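Local coordinates for protein CCMAN5 (Cellulosimicrobium cellulans, PDB 2XSG) that probably hydrolyses mannosidic linkages as a family GH92 alpha-mannosidase and enables mannose-6-phosphate modification of yeast-produced lysosomal enzymes, at residues Ala729-Asp737 with Trp758-Phe766; Leu592-Tyr600 with Phe678-Val689. All coordinates share one frame; numbering follows the deposited sequence.

Contacts 1 and 2 lie on the same side of the chain's centre, with their own centres about 13 Å apart. They share the three-stranded antiparallel sheet 677-678, 686-689 and 735-737: contact 2 packs the loop ahead of helix 604-616 onto its first two strands, whereas contact 1 lays the C-terminal tail along the approach to strand 735-737. In sequence, contact 2 is complete before contact 1 begins. The backbone bond between Thr734 and Val689 and the side-chain bond between Asp737 and Ser685 tie them together. Through this small sheet the C-terminal tail is thus attached to a loop of the helical catalytic region.

Contact 1: residues Ala729-Asp737 with Trp758-Phe766; sequences ATFGNTWVD and WGTDTAPAF
The backbones of Gly732 and Gly759 approach to 4.8 Å between their CA atoms, and those of Asn733 and Thr762 come closer still, with the type I turn Gly759-Thr762 lying between these two points on the second segment. At the turn, one hydrogen of Gly759 CA points at Gly732 O, and a water joins that same oxygen to Asp761 N. The indole of Trp758 donates through NE1 to Phe731 O at 2.8 Å, with the carbonyl oxygen close to the ring plane. Farther round this indole, Thr734 CG2 meets Trp758 CZ3 at 3.6 Å. Asn733 O is buried against the CH2 end of the ring without a polar partner.

The irregular tail after strand 746-752 here follows the connection between strand 729-730, an edge of the six-stranded mixed sheet, and strand 735-737, an edge of the three-stranded antiparallel sheet, so that it borders both sheets.

Polar side chains bind backbone at this junction. Asn733 OD1 accepts from Ala763 N at 3.0 Å, the donor standing above the amide carbonyl plane. Thr762 holds OG1 anti to its own N (chi1 -170°), where the hydroxyl accepts from Thr734 N at 3.1 Å and donates to Ala763 O. Trp735 NE1 also donates to Ala763 O at 2.8 Å, the oxygen lying in the plane of the indole; the indole and the hydroxyl reach the oxygen from opposite faces of the carbonyl plane. Ala765 CA lies over one face of the Trp735 indole in a CH-pi contact, while Asn733 ND2 lies over the other.

Contact 2: residues Leu592-Tyr600 with Phe678-Val689; sequences LQAPYLFNY and FPVTAGSSQFQV
Aromatic stacking joins Tyr596 to Phe678: their rings form an offset stack, with centroids 4.2 Å apart and planes only 8° from parallel. Phe678 CB sits over the centre of the Tyr596 ring, 3.5 Å from its centroid, and Pro679 CD lies against the far face of the phenylalanine. With CG anti to the backbone N (chi1 -175°), the Phe678 ring extends on to Gln593, where Phe678 CE2 comes within 3.5 Å of Gln593 CB.

Among the aliphatic contacts, Val680 divides its methyls: CG1 touches Leu597 CD2 at 3.7 Å, and CG2 meets Tyr596 CB.

Hydrogen bonding centres on Asn599. Its ND2 donates to Val689 O at 3.0 Å and to Gln688 OE1 at 2.9 Å, both acceptors lying near the amide plane. Gln688 bends at chi2 (-72°), which turns its amide back toward Asn599 and Tyr600. A water links Tyr600 OH to Thr681 OG1, and that threonine also bonds to Ala547 O.

Because both N-H groups of the buried Asn599 amide are engaged, its rotation is fixed and the loop is held to strand 686-689 by directional bonds and to the neighbouring strand 677-678 by the aromatic stack.

Contact 1: residues Ala729-Asp737 with Trp758-Phe766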
loop_
_atom_site.group_PDB
_atom_site.type_symbol
_atom_site.label_atom_id
_atom_site.label_comp_id
_atom_site.label_asym_id
_atom_site.label_seq_id
_atom_site.Cartn_x
_atom_site.Cartn_y
_atom_site.Cartn_z
ATOM N N ALA A 729 33.401 -14.774 -1.291
ATOM C CA ALA A 729 34.512 -13.883 -0.965
ATOM C C ALA A 729 34.143 -12.928 0.162
ATOM O O ALA A 729 32.996 -12.479 0.241
ATOM C CB ALA A 729 34.933 -13.081 -2.221
ATOM N N THR A 730 35.120 -12.629 1.027
ATOM C CA THR A 730 34.909 -11.749 2.184
ATOM C C THR A 730 34.212 -10.462 1.758
ATOM O O THR A 730 34.634 -9.806 0.820
ATOM C CB THR A 730 36.234 -11.393 2.904
ATOM O OG1 THR A 730 36.904 -12.595 3.260
ATOM C CG2 THR A 730 35.964 -10.614 4.205
ATOM N N PHE A 731 33.139 -10.123 2.460
ATOM C CA PHE A 731 32.325 -8.971 2.136
ATOM C C PHE A 731 32.193 -8.068 3.372
ATOM O O PHE A 731 31.789 -8.530 4.445
ATOM C CB PHE A 731 30.957 -9.443 1.655
ATOM C CG PHE A 731 30.025 -8.332 1.296
ATOM C CD1 PHE A 731 30.331 -7.447 0.253
ATOM C CD2 PHE A 731 28.815 -8.195 1.961
ATOM C CE1 PHE A 731 29.449 -6.406 -0.085
ATOM C CE2 PHE A 731 27.926 -7.183 1.622
ATOM C CZ PHE A 731 28.255 -6.275 0.601
ATOM N N GLY A 732 32.534 -6.793 3.217
ATOM C CA GLY A 732 32.549 -5.881 4.354
ATOM C C GLY A 732 31.791 -4.580 4.169
ATOM O O GLY A 732 31.998 -3.638 4.937
ATOM N N ASN A 733 30.937 -4.511 3.148
ATOM C CA ASN A 733 30.101 -3.329 2.931
ATOM C C ASN A 733 28.732 -3.544 3.553
ATOM O O ASN A 733 28.257 -4.674 3.617
ATOM C CB ASN A 733 29.961 -2.998 1.435
ATOM C CG ASN A 733 31.273 -2.559 0.797
ATOM O OD1 ASN A 733 32.251 -2.251 1.473
ATOM N ND2 ASN A 733 31.290 -2.537 -0.516
ATOM N N THR A 734 28.110 -2.460 4.001
ATOM C CA THR A 734 26.803 -2.506 4.653
ATOM C C THR A 734 25.672 -2.083 3.690
ATOM O O THR A 734 24.563 -1.750 4.112
ATOM C CB THR A 734 26.805 -1.679 5.955
ATOM O OG1 THR A 734 27.419 -0.403 5.717
ATOM C CG2 THR A 734 27.591 -2.428 7.070
ATOM N N TRP A 735 25.989 -2.118 2.394
ATOM C CA TRP A 735 25.038 -1.871 1.308
ATOM C C TRP A 735 25.375 -2.794 0.140
ATOM O O TRP A 735 26.538 -3.181 -0.047
ATOM C CB TRP A 735 25.105 -0.408 0.845
ATOM C CG TRP A 735 26.460 0.010 0.308
ATOM C CD1 TRP A 735 27.496 0.553 1.025
ATOM C CD2 TRP A 735 26.924 -0.090 -1.053
ATOM N NE1 TRP A 735 28.569 0.799 0.197
ATOM C CE2 TRP A 735 28.250 0.408 -1.079
ATOM C CE3 TRP A 735 26.352 -0.559 -2.250
ATOM C CZ2 TRP A 735 29.013 0.465 -2.264
ATOM C CZ3 TRP A 735 27.106 -0.500 -3.426
ATOM C CH2 TRP A 735 28.430 -0.002 -3.418
ATOM N N VAL A 736 24.365 -3.156 -0.642
ATOM C CA VAL A 736 24.595 -3.913 -1.863
ATOM C C VAL A 736 23.862 -3.255 -3.036
ATOM O O VAL A 736 22.822 -2.596 -2.848
ATOM C CB VAL A 736 24.165 -5.414 -1.752
ATOM C CG1 VAL A 736 24.503 -6.004 -0.383
ATOM C CG2 VAL A 736 22.693 -5.556 -2.006
ATOM N N ASP A 737 24.396 -3.446 -4.241
ATOM C CA ASP A 737 23.756 -2.915 -5.435
ATOM C C ASP A 737 22.630 -3.814 -5.903
ATOM O O ASP A 737 22.705 -5.047 -5.769
ATOM C CB ASP A 737 24.749 -2.715 -6.565
ATOM C CG ASP A 737 24.283 -1.655 -7.547
ATOM O OD1 ASP A 737 23.853 -2.038 -8.672
ATOM O OD2 ASP A 737 24.304 -0.452 -7.159
ATOM N N TRP A 758 31.879 -5.774 12.304
ATOM C CA TRP A 758 31.648 -6.045 10.868
ATOM C C TRP A 758 31.034 -4.830 10.187
ATOM O O TRP A 758 30.116 -4.217 10.722
ATOM C CB TRP A 758 30.719 -7.250 10.619
ATOM C CG TRP A 758 30.442 -7.411 9.141
ATOM C CD1 TRP A 758 31.266 -8.006 8.218
ATOM C CD2 TRP A 758 29.306 -6.917 8.400
ATOM N NE1 TRP A 758 30.705 -7.941 6.970
ATOM C CE2 TRP A 758 29.502 -7.284 7.046
ATOM C CE3 TRP A 758 28.136 -6.226 8.751
ATOM C CZ2 TRP A 758 28.577 -6.971 6.034
ATOM C CZ3 TRP A 758 27.202 -5.921 7.745
ATOM C CH2 TRP A 758 27.436 -6.298 6.396
ATOM N N GLY A 759 31.553 -4.495 9.012
ATOM C CA GLY A 759 31.036 -3.402 8.199
ATOM C C GLY A 759 31.453 -1.990 8.573
ATOM O O GLY A 759 31.044 -1.040 7.916
ATOM N N THR A 760 32.248 -1.843 9.632
ATOM C CA THR A 760 32.669 -0.519 10.091
ATOM C C THR A 760 33.789 0.060 9.241
ATOM O O THR A 760 34.252 1.167 9.521
ATOM C CB THR A 760 33.135 -0.515 11.563
ATOM O OG1 THR A 760 34.167 -1.491 11.743
ATOM C CG2 THR A 760 31.978 -0.810 12.506
ATOM N N ASP A 761 34.243 -0.694 8.235
ATOM C CA ASP A 761 35.159 -0.178 7.220
ATOM C C ASP A 761 34.514 -0.241 5.841
ATOM O O ASP A 761 35.194 -0.477 4.839
ATOM C CB ASP A 761 36.489 -0.946 7.226
ATOM C CG ASP A 761 37.344 -0.604 8.417
ATOM O OD1 ASP A 761 37.511 0.596 8.718
ATOM O OD2 ASP A 761 37.846 -1.532 9.072
ATOM N N THR A 762 33.194 -0.027 5.800
ATOM C CA THR A 762 32.437 -0.083 4.545
ATOM C C THR A 762 32.930 0.934 3.500
ATOM O O THR A 762 33.330 2.050 3.848
ATOM C CB THR A 762 30.885 0.054 4.788
ATOM O OG1 THR A 762 30.181 -0.241 3.579
ATOM C CG2 THR A 762 30.475 1.450 5.289
ATOM N N ALA A 763 32.907 0.543 2.222
ATOM C CA ALA A 763 33.041 1.518 1.137
ATOM C C ALA A 763 31.824 2.434 1.278
ATOM O O ALA A 763 30.747 1.942 1.634
ATOM C CB ALA A 763 33.030 0.796 -0.238
ATOM N N PRO A 764 31.986 3.760 1.049
ATOM C CA PRO A 764 30.856 4.700 1.219
ATOM C C PRO A 764 29.660 4.353 0.352
ATOM O O PRO A 764 29.829 3.848 -0.763
ATOM C CB PRO A 764 31.413 6.057 0.766
ATOM C CG PRO A 764 32.882 5.841 0.442
ATOM C CD PRO A 764 33.276 4.457 0.889
ATOM N N ALA A 765 28.462 4.626 0.869
ATOM C CA ALA A 765 27.226 4.401 0.128
ATOM C C ALA A 765 26.938 5.614 -0.741
ATOM O O ALA A 765 27.643 6.619 -0.663
ATOM C CB ALA A 765 26.070 4.125 1.086
ATOM N N PHE A 766 25.909 5.524 -1.575
ATOM C CA PHE A 766 25.569 6.629 -2.463
ATOM C C PHE A 766 25.139 7.901 -1.725
ATOM O O PHE A 766 24.307 7.870 -0.817
ATOM C CB PHE A 766 24.482 6.228 -3.469
ATOM C CG PHE A 766 23.987 7.369 -4.293
ATOM C CD1 PHE A 766 24.707 7.800 -5.408
ATOM C CD2 PHE A 766 22.821 8.042 -3.944
ATOM C CE1 PHE A 766 24.248 8.881 -6.183
ATOM C CE2 PHE A 766 22.354 9.132 -4.701
ATOM C CZ PHE A 766 23.074 9.549 -5.828
HETATM O O HOH W 1 34.012 -3.472 6.772
#

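Contact 2: residues Leu592-Tyr600 with Phe678-Val689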
loop_
_atom_site.group_PDB
_atom_site.type_symbol
_atom_site.label_atom_id
_atom_site.label_comp_id
_atom_site.label_asym_id
_atom_site.label_seq_id
_atom_site.Cartn_x
_atom_site.Cartn_y
_atom_site.Cartn_z
ATOM N N LEU A 592 10.887 6.155 7.880
ATOM C CA LEU A 592 10.975 4.697 7.700
ATOM C C LEU A 592 12.412 4.198 7.618
ATOM O O LEU A 592 12.724 3.085 8.076
ATOM C CB LEU A 592 10.290 4.250 6.406
ATOM C CG LEU A 592 8.833 3.802 6.306
ATOM C CD1 LEU A 592 8.486 3.522 4.826
ATOM C CD2 LEU A 592 8.547 2.579 7.178
ATOM N N GLN A 593 13.259 5.003 6.980
ATOM C CA GLN A 593 14.644 4.628 6.741
ATOM C C GLN A 593 15.514 4.815 7.973
ATOM O O GLN A 593 16.637 4.331 7.996
ATOM C CB GLN A 593 15.221 5.423 5.559
ATOM C CG GLN A 593 15.690 6.836 5.871
ATOM C CD GLN A 593 14.582 7.851 6.042
ATOM O OE1 GLN A 593 13.421 7.517 6.323
ATOM N NE2 GLN A 593 14.940 9.127 5.880
ATOM N N ALA A 594 15.014 5.522 8.986
ATOM C CA ALA A 594 15.874 5.942 10.117
ATOM C C ALA A 594 16.618 4.814 10.835
ATOM O O ALA A 594 17.763 5.003 11.222
ATOM C CB ALA A 594 15.119 6.796 11.108
ATOM N N PRO A 595 15.975 3.638 11.028
ATOM C CA PRO A 595 16.713 2.546 11.673
ATOM C C PRO A 595 17.943 2.068 10.932
ATOM O O PRO A 595 18.851 1.536 11.552
ATOM C CB PRO A 595 15.684 1.416 11.755
ATOM C CG PRO A 595 14.356 2.122 11.719
ATOM C CD PRO A 595 14.537 3.333 10.901
ATOM N N TYR A 596 17.975 2.273 9.618
ATOM C CA TYR A 596 19.098 1.844 8.799
ATOM C C TYR A 596 20.192 2.905 8.651
ATOM O O TYR A 596 21.165 2.684 7.927
ATOM C CB TYR A 596 18.605 1.383 7.418
ATOM C CG TYR A 596 17.625 0.227 7.483
ATOM C CD1 TYR A 596 16.259 0.455 7.639
ATOM C CD2 TYR A 596 18.070 -1.095 7.390
ATOM C CE1 TYR A 596 15.354 -0.606 7.709
ATOM C CE2 TYR A 596 17.175 -2.159 7.464
ATOM C CZ TYR A 596 15.823 -1.907 7.616
ATOM O OH TYR A 596 14.934 -2.958 7.681
ATOM N N LEU A 597 20.055 4.045 9.326
ATOM C CA LEU A 597 21.072 5.099 9.185
ATOM C C LEU A 597 22.310 4.930 10.064
ATOM O O LEU A 597 23.315 5.622 9.876
ATOM C CB LEU A 597 20.456 6.491 9.347
ATOM C CG LEU A 597 19.269 6.749 8.408
ATOM C CD1 LEU A 597 18.746 8.170 8.567
ATOM C CD2 LEU A 597 19.636 6.465 6.955
ATOM N N PHE A 598 22.240 4.011 11.022
ATOM C CA PHE A 598 23.404 3.688 11.836
ATOM C C PHE A 598 24.559 3.127 11.004
ATOM O O PHE A 598 25.723 3.278 11.394
ATOM C CB PHE A 598 23.030 2.742 12.981
ATOM C CG PHE A 598 22.190 3.379 14.045
ATOM C CD1 PHE A 598 20.831 3.058 14.160
ATOM C CD2 PHE A 598 22.747 4.292 14.941
ATOM C CE1 PHE A 598 20.041 3.616 15.173
ATOM C CE2 PHE A 598 21.968 4.860 15.954
ATOM C CZ PHE A 598 20.603 4.524 16.064
ATOM N N ASN A 599 24.233 2.504 9.862
ATOM C CA ASN A 599 25.227 2.061 8.882
ATOM C C ASN A 599 26.070 3.237 8.378
ATOM O O ASN A 599 27.230 3.075 8.022
ATOM C CB ASN A 599 24.543 1.421 7.665
ATOM C CG ASN A 599 23.982 0.037 7.942
ATOM O OD1 ASN A 599 24.128 -0.513 9.033
ATOM N ND2 ASN A 599 23.318 -0.533 6.937
ATOM N N TYR A 600 25.468 4.419 8.341
ATOM C CA TYR A 600 26.139 5.622 7.852
ATOM C C TYR A 600 26.961 6.305 8.922
ATOM O O TYR A 600 27.858 7.080 8.600
ATOM C CB TYR A 600 25.126 6.627 7.312
ATOM C CG TYR A 600 24.392 6.204 6.050
ATOM C CD1 TYR A 600 23.308 5.315 6.111
ATOM C CD2 TYR A 600 24.754 6.717 4.802
ATOM C CE1 TYR A 600 22.611 4.941 4.960
ATOM C CE2 TYR A 600 24.042 6.346 3.631
ATOM C CZ TYR A 600 22.967 5.465 3.734
ATOM O OH TYR A 600 22.267 5.068 2.616
ATOM N N PHE A 678 17.252 -2.905 2.630
ATOM C CA PHE A 678 16.325 -1.778 2.719
ATOM C C PHE A 678 16.732 -0.613 1.815
ATOM O O PHE A 678 17.920 -0.283 1.725
ATOM C CB PHE A 678 16.263 -1.290 4.160
ATOM C CG PHE A 678 15.248 -0.215 4.380
ATOM C CD1 PHE A 678 13.935 -0.546 4.698
ATOM C CD2 PHE A 678 15.594 1.119 4.267
ATOM C CE1 PHE A 678 12.978 0.445 4.890
ATOM C CE2 PHE A 678 14.641 2.110 4.454
ATOM C CZ PHE A 678 13.332 1.771 4.776
ATOM N N PRO A 679 15.746 0.034 1.151
ATOM C CA PRO A 679 16.122 1.146 0.289
ATOM C C PRO A 679 16.125 2.484 1.040
ATOM O O PRO A 679 15.126 3.214 1.034
ATOM C CB PRO A 679 15.031 1.118 -0.791
ATOM C CG PRO A 679 13.809 0.658 -0.028
ATOM C CD PRO A 679 14.305 -0.284 1.044
ATOM N N VAL A 680 17.235 2.821 1.675
ATOM C CA VAL A 680 17.354 4.172 2.241
ATOM C C VAL A 680 17.171 5.219 1.127
ATOM O O VAL A 680 16.308 6.081 1.208
ATOM C CB VAL A 680 18.683 4.368 3.039
ATOM C CG1 VAL A 680 18.920 5.844 3.382
ATOM C CG2 VAL A 680 18.644 3.520 4.316
ATOM N N THR A 681 17.934 5.082 0.060
ATOM C CA THR A 681 17.807 5.985 -1.074
ATOM C C THR A 681 16.971 5.345 -2.172
ATOM O O THR A 681 17.498 4.599 -2.997
ATOM C CB THR A 681 19.197 6.391 -1.610
ATOM O OG1 THR A 681 20.008 6.807 -0.508
ATOM C CG2 THR A 681 19.082 7.533 -2.596
ATOM N N ALA A 682 15.661 5.607 -2.146
ATOM C CA ALA A 682 14.811 5.357 -3.290
ATOM C C ALA A 682 15.304 6.314 -4.365
ATOM O O ALA A 682 15.742 7.429 -4.058
ATOM C CB ALA A 682 13.364 5.642 -2.949
ATOM N N GLY A 683 15.264 5.877 -5.614
ATOM C CA GLY A 683 15.814 6.677 -6.694
ATOM C C GLY A 683 17.305 6.454 -6.869
ATOM O O GLY A 683 17.976 7.224 -7.554
ATOM N N SER A 684 17.828 5.416 -6.236
ATOM C CA SER A 684 19.206 4.968 -6.474
ATOM C C SER A 684 19.145 3.464 -6.741
ATOM O O SER A 684 18.056 2.886 -6.767
ATOM C CB SER A 684 20.103 5.261 -5.268
ATOM O OG SER A 684 19.927 4.294 -4.258
ATOM N N SER A 685 20.295 2.834 -6.934
ATOM C CA SER A 685 20.322 1.396 -7.162
ATOM C C SER A 685 20.766 0.640 -5.913
ATOM O O SER A 685 21.016 -0.563 -5.970
ATOM C CB SER A 685 21.221 1.067 -8.351
ATOM O OG SER A 685 22.535 1.540 -8.132
ATOM N N GLN A 686 20.843 1.340 -4.783
ATOM C CA GLN A 686 21.408 0.734 -3.551
ATOM C C GLN A 686 20.401 0.278 -2.483
ATOM O O GLN A 686 19.293 0.836 -2.364
ATOM C CB GLN A 686 22.445 1.669 -2.935
ATOM C CG GLN A 686 23.732 1.732 -3.768
ATOM C CD GLN A 686 24.841 2.497 -3.076
ATOM O OE1 GLN A 686 25.903 2.713 -3.664
ATOM N NE2 GLN A 686 24.617 2.896 -1.829
ATOM N N PHE A 687 20.809 -0.738 -1.714
ATOM C CA PHE A 687 20.041 -1.228 -0.572
ATOM C C PHE A 687 20.963 -1.339 0.611
ATOM O O PHE A 687 22.113 -1.737 0.445
ATOM C CB PHE A 687 19.381 -2.566 -0.883
ATOM C CG PHE A 687 18.401 -2.480 -2.002
ATOM C CD1 PHE A 687 17.094 -2.092 -1.756
ATOM C CD2 PHE A 687 18.795 -2.728 -3.312
ATOM C CE1 PHE A 687 16.190 -1.969 -2.784
ATOM C CE2 PHE A 687 17.882 -2.609 -4.371
ATOM C CZ PHE A 687 16.578 -2.239 -4.095
ATOM N N GLN A 688 20.466 -0.951 1.785
ATOM C CA GLN A 688 21.221 -1.067 3.025
ATOM C C GLN A 688 20.977 -2.409 3.718
ATOM O O GLN A 688 19.830 -2.889 3.795
ATOM C CB GLN A 688 20.889 0.091 3.980
ATOM C CG GLN A 688 21.402 1.477 3.497
ATOM C CD GLN A 688 22.916 1.605 3.602
ATOM O OE1 GLN A 688 23.530 1.112 4.563
ATOM N NE2 GLN A 688 23.530 2.266 2.614
ATOM N N VAL A 689 22.063 -2.977 4.254
ATOM C CA VAL A 689 22.030 -4.249 4.961
ATOM C C VAL A 689 21.451 -4.051 6.356
ATOM O O VAL A 689 21.830 -3.109 7.070
ATOM C CB VAL A 689 23.437 -4.882 5.046
ATOM C CG1 VAL A 689 23.458 -6.044 6.039
ATOM C CG2 VAL A 689 23.880 -5.360 3.662
HETATM O O HOH W 2 23.992 -3.398 9.182
HETATM O O HOH W 3 22.571 5.962 0.098
#